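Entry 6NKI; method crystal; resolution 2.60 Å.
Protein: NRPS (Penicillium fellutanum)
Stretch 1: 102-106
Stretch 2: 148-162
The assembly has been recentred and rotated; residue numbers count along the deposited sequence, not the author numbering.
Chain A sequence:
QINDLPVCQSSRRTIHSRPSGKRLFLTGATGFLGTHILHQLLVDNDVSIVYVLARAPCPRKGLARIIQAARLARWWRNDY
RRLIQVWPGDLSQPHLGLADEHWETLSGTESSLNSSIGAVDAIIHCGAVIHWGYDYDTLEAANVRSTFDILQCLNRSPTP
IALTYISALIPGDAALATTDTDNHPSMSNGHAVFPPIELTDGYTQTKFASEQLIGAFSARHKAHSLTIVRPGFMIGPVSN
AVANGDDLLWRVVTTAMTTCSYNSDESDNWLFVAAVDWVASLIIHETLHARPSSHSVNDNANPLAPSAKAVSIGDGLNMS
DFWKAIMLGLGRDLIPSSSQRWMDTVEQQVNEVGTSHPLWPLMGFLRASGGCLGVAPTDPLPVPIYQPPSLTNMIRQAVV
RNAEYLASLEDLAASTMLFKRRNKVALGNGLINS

Stretch 1 102-106: HWETL
Stretch 2 (148-162) FDILQCLNRSPTPIA

Contact between residues 102-106 and 148-162 of one chain, built from van der Waals packing with no hydrogen bond across it; the two sides together bury 364 Å². Stretch 2 enters as a helix that runs through Arg 156, its backbone bonds including Gln 152 N to Phe 148 O (3.3 Å) and Arg 156 N to Gln 152 O (3.2 Å). Ser 157 is the first residue to leave helical values (phi/psi -69/139), and a loop leads on to Ala 162, extended at Ser 157 and again from Thr 159, with helical values at Pro 158 between them. Stretch 1 runs along the helix in roughly the same direction, from beside Cys 153 at Trp 103 to the C-terminal end at Thr 105, with Thr 105 and Ser 157 in register at 4.8 Å between their CA atoms.

His 102 (-65/-24, chi1 m) lies out of reach. Trp 103 (-59/-38) points its CA-to-CB bond toward the helix; chi1 of -91° falls between wells and chi2 is 69°. This carries the six-membered ring onto the turn from Asp 149 to Cys 153. Trp 103 CH2 lies 3.3 Å from Asp 149 O, which meets the ring at its edge, near the ring plane, and 4.0 Å from Asp 149 CB. Gln 152 (m, t) brings OE1 to 4.3 Å from Trp 103 CH2. Cys 153, with chi1 t, packs its CB 3.4 Å from Trp 103 CZ3 and sets SG 4.2 Å from the centroid of the six-membered ring of Trp 103, 49° off the normal, an oblique sulfur-aromatic approach. The indole NE1 is satisfied elsewhere in the structure.

At Glu 104 the chain leaves helical geometry with positive phi (43/39); its side chain (chi1 t) ends away from stretch 2 and makes no contact. Thr 105 (-118/30, chi1 p) points its CA-to-CB bond toward stretch 2 and is buried. Its methyl CG2 sits 3.3 Å from Cys 153 SG and 4.4 Å from Ile 161 CD1 (Ile 161 m, t), so it touches both the helix and the segment beyond it. Thr 105 CB is 4.3 Å from Ser 157 CB. Thr 105 O lies 3.4 Å from Arg 156 O, but two carbonyl acceptors cannot bond to each other; the same Thr 105 O is 3.8 Å from both Ser 157 CA and Pro 158 CD. Ser 157, chi1 t, spends its hydroxyl within its own stretch, OG donating to Thr 159 O at 2.5 Å, which ties together the turn around Pro 158 (-64/-44, C-gamma endo).

Leu 106 (phi -92; m, t) directs CA-to-CB away, leaving its backbone C 4.4 Å from Pro 158 CD.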

# COMPACT_ATOMS: atom_id res chain seq x y z
N HIS A 102 -38.05 6.58 -2.95
CA HIS A 102 -36.60 6.28 -2.82
C HIS A 102 -36.33 4.94 -2.13
O HIS A 102 -35.25 4.39 -2.40
CB HIS A 102 -35.82 7.46 -2.25
CG HIS A 102 -35.66 8.56 -3.24
ND1 HIS A 102 -35.65 8.33 -4.59
CD2 HIS A 102 -35.50 9.89 -3.08
CE1 HIS A 102 -35.50 9.46 -5.23
NE2 HIS A 102 -35.41 10.44 -4.33
N TRP A 103 -37.24 4.41 -1.30
CA TRP A 103 -36.92 3.13 -0.62
C TRP A 103 -36.64 2.05 -1.66
O TRP A 103 -35.71 1.25 -1.47
CB TRP A 103 -37.98 2.76 0.41
CG TRP A 103 -37.55 3.35 1.71
CD1 TRP A 103 -37.50 4.68 2.01
CD2 TRP A 103 -36.98 2.66 2.83
NE1 TRP A 103 -36.98 4.85 3.26
CE2 TRP A 103 -36.66 3.63 3.79
CE3 TRP A 103 -36.73 1.32 3.13
CZ2 TRP A 103 -36.09 3.31 5.02
CZ3 TRP A 103 -36.18 1.00 4.35
CH2 TRP A 103 -35.87 1.98 5.29
N GLU A 104 -37.40 2.07 -2.75
CA GLU A 104 -37.08 1.20 -3.91
C GLU A 104 -36.69 -0.22 -3.50
O GLU A 104 -35.71 -0.72 -4.07
CB GLU A 104 -35.96 1.83 -4.75
CG GLU A 104 -36.01 1.41 -6.20
CD GLU A 104 -36.72 2.42 -7.09
OE1 GLU A 104 -36.65 3.62 -6.78
OE2 GLU A 104 -37.32 2.00 -8.10
N THR A 105 -37.34 -0.79 -2.50
CA THR A 105 -37.13 -2.19 -2.17
C THR A 105 -38.42 -3.00 -2.34
O THR A 105 -38.62 -4.01 -1.65
CB THR A 105 -36.55 -2.36 -0.77
OG1 THR A 105 -37.33 -1.62 0.18
CG2 THR A 105 -35.11 -1.85 -0.77
N LEU A 106 -39.28 -2.58 -3.27
CA LEU A 106 -40.43 -3.36 -3.67
C LEU A 106 -40.06 -4.24 -4.87
O LEU A 106 -40.30 -3.87 -6.02
CB LEU A 106 -41.58 -2.45 -4.02
CG LEU A 106 -42.08 -1.60 -2.86
CD1 LEU A 106 -43.26 -0.72 -3.30
CD2 LEU A 106 -42.45 -2.48 -1.68
N PHE A 148 -30.72 0.78 11.81
CA PHE A 148 -31.95 0.03 12.01
C PHE A 148 -32.83 0.09 10.77
O PHE A 148 -33.35 -0.93 10.30
CB PHE A 148 -32.69 0.58 13.23
CG PHE A 148 -33.96 -0.15 13.57
CD1 PHE A 148 -33.93 -1.37 14.24
CD2 PHE A 148 -35.20 0.38 13.22
CE1 PHE A 148 -35.09 -2.04 14.55
CE2 PHE A 148 -36.36 -0.29 13.53
CZ PHE A 148 -36.31 -1.50 14.19
N ASP A 149 -33.02 1.29 10.22
CA ASP A 149 -33.78 1.43 8.99
C ASP A 149 -33.20 0.55 7.89
O ASP A 149 -33.95 -0.04 7.09
CB ASP A 149 -33.80 2.90 8.56
CG ASP A 149 -34.60 3.80 9.51
OD1 ASP A 149 -35.59 3.32 10.10
OD2 ASP A 149 -34.21 4.98 9.68
N ILE A 150 -31.86 0.41 7.86
CA ILE A 150 -31.14 -0.27 6.77
C ILE A 150 -31.37 -1.78 6.80
O ILE A 150 -31.56 -2.40 5.74
CB ILE A 150 -29.63 0.10 6.81
CG1 ILE A 150 -29.34 1.38 6.04
CG2 ILE A 150 -28.73 -1.02 6.29
CD1 ILE A 150 -28.01 1.91 6.33
N LEU A 151 -31.34 -2.40 7.98
CA LEU A 151 -31.66 -3.83 8.03
C LEU A 151 -33.12 -4.09 7.66
O LEU A 151 -33.43 -5.10 7.02
CB LEU A 151 -31.36 -4.42 9.41
CG LEU A 151 -29.91 -4.39 9.84
CD1 LEU A 151 -29.84 -5.17 11.14
CD2 LEU A 151 -28.98 -4.96 8.75
N GLN A 152 -34.03 -3.20 8.07
CA GLN A 152 -35.39 -3.27 7.55
C GLN A 152 -35.38 -3.33 6.04
O GLN A 152 -36.16 -4.06 5.42
CB GLN A 152 -36.20 -2.05 7.98
CG GLN A 152 -36.65 -1.99 9.42
CD GLN A 152 -37.37 -0.70 9.72
OE1 GLN A 152 -37.41 0.21 8.89
NE2 GLN A 152 -37.98 -0.62 10.89
N CYS A 153 -34.47 -2.59 5.42
CA CYS A 153 -34.52 -2.41 3.98
C CYS A 153 -34.03 -3.67 3.27
O CYS A 153 -34.64 -4.12 2.28
CB CYS A 153 -33.68 -1.19 3.61
SG CYS A 153 -34.02 -0.43 2.02
N LEU A 154 -32.93 -4.28 3.75
CA LEU A 154 -32.50 -5.57 3.23
C LEU A 154 -33.62 -6.61 3.34
O LEU A 154 -33.91 -7.33 2.38
CB LEU A 154 -31.24 -6.06 3.96
CG LEU A 154 -29.80 -5.74 3.50
CD1 LEU A 154 -29.46 -4.25 3.60
CD2 LEU A 154 -28.77 -6.55 4.30
N ASN A 155 -34.25 -6.68 4.51
CA ASN A 155 -35.25 -7.71 4.79
C ASN A 155 -36.39 -7.69 3.76
O ASN A 155 -36.76 -8.74 3.22
CB ASN A 155 -35.79 -7.49 6.20
CG ASN A 155 -36.57 -8.65 6.68
OD1 ASN A 155 -36.71 -9.64 5.96
ND2 ASN A 155 -37.09 -8.56 7.90
N ARG A 156 -36.92 -6.51 3.46
CA ARG A 156 -38.10 -6.39 2.62
C ARG A 156 -37.79 -6.56 1.14
O ARG A 156 -38.71 -6.80 0.34
CB ARG A 156 -38.76 -5.04 2.89
CG ARG A 156 -39.18 -4.84 4.36
CD ARG A 156 -39.76 -3.46 4.55
NE ARG A 156 -39.95 -3.11 5.95
CZ ARG A 156 -40.43 -1.95 6.36
NH1 ARG A 156 -40.79 -1.02 5.47
NH2 ARG A 156 -40.58 -1.70 7.65
N SER A 157 -36.51 -6.47 0.77
CA SER A 157 -36.07 -6.58 -0.64
C SER A 157 -36.27 -8.00 -1.18
O SER A 157 -35.93 -8.95 -0.46
CB SER A 157 -34.64 -6.18 -0.79
OG SER A 157 -34.13 -6.59 -2.05
N PRO A 158 -36.74 -8.18 -2.43
CA PRO A 158 -36.91 -9.51 -3.01
C PRO A 158 -35.57 -10.24 -3.17
O PRO A 158 -35.48 -11.38 -2.78
CB PRO A 158 -37.46 -9.23 -4.41
CG PRO A 158 -37.10 -7.79 -4.70
CD PRO A 158 -37.13 -7.11 -3.35
N THR A 159 -34.56 -9.53 -3.66
CA THR A 159 -33.21 -10.09 -3.90
C THR A 159 -32.28 -9.61 -2.79
O THR A 159 -32.45 -8.47 -2.35
CB THR A 159 -32.70 -9.69 -5.29
OG1 THR A 159 -32.66 -8.27 -5.34
CG2 THR A 159 -33.58 -10.19 -6.41
N PRO A 160 -31.29 -10.42 -2.36
CA PRO A 160 -30.40 -10.04 -1.26
C PRO A 160 -29.55 -8.80 -1.59
O PRO A 160 -29.25 -8.59 -2.74
CB PRO A 160 -29.54 -11.28 -1.02
CG PRO A 160 -29.60 -12.03 -2.32
CD PRO A 160 -30.95 -11.72 -2.92
N ILE A 161 -29.22 -8.02 -0.56
CA ILE A 161 -28.47 -6.77 -0.67
C ILE A 161 -27.28 -6.85 0.27
O ILE A 161 -27.45 -6.96 1.49
CB ILE A 161 -29.31 -5.53 -0.32
CG1 ILE A 161 -30.62 -5.46 -1.12
CG2 ILE A 161 -28.44 -4.25 -0.48
CD1 ILE A 161 -31.56 -4.39 -0.63
N ALA A 162 -26.07 -6.74 -0.28
CA ALA A 162 -24.88 -6.70 0.56
C ALA A 162 -24.82 -5.41 1.38
O ALA A 162 -25.02 -4.30 0.84
CB ALA A 162 -23.62 -6.84 -0.30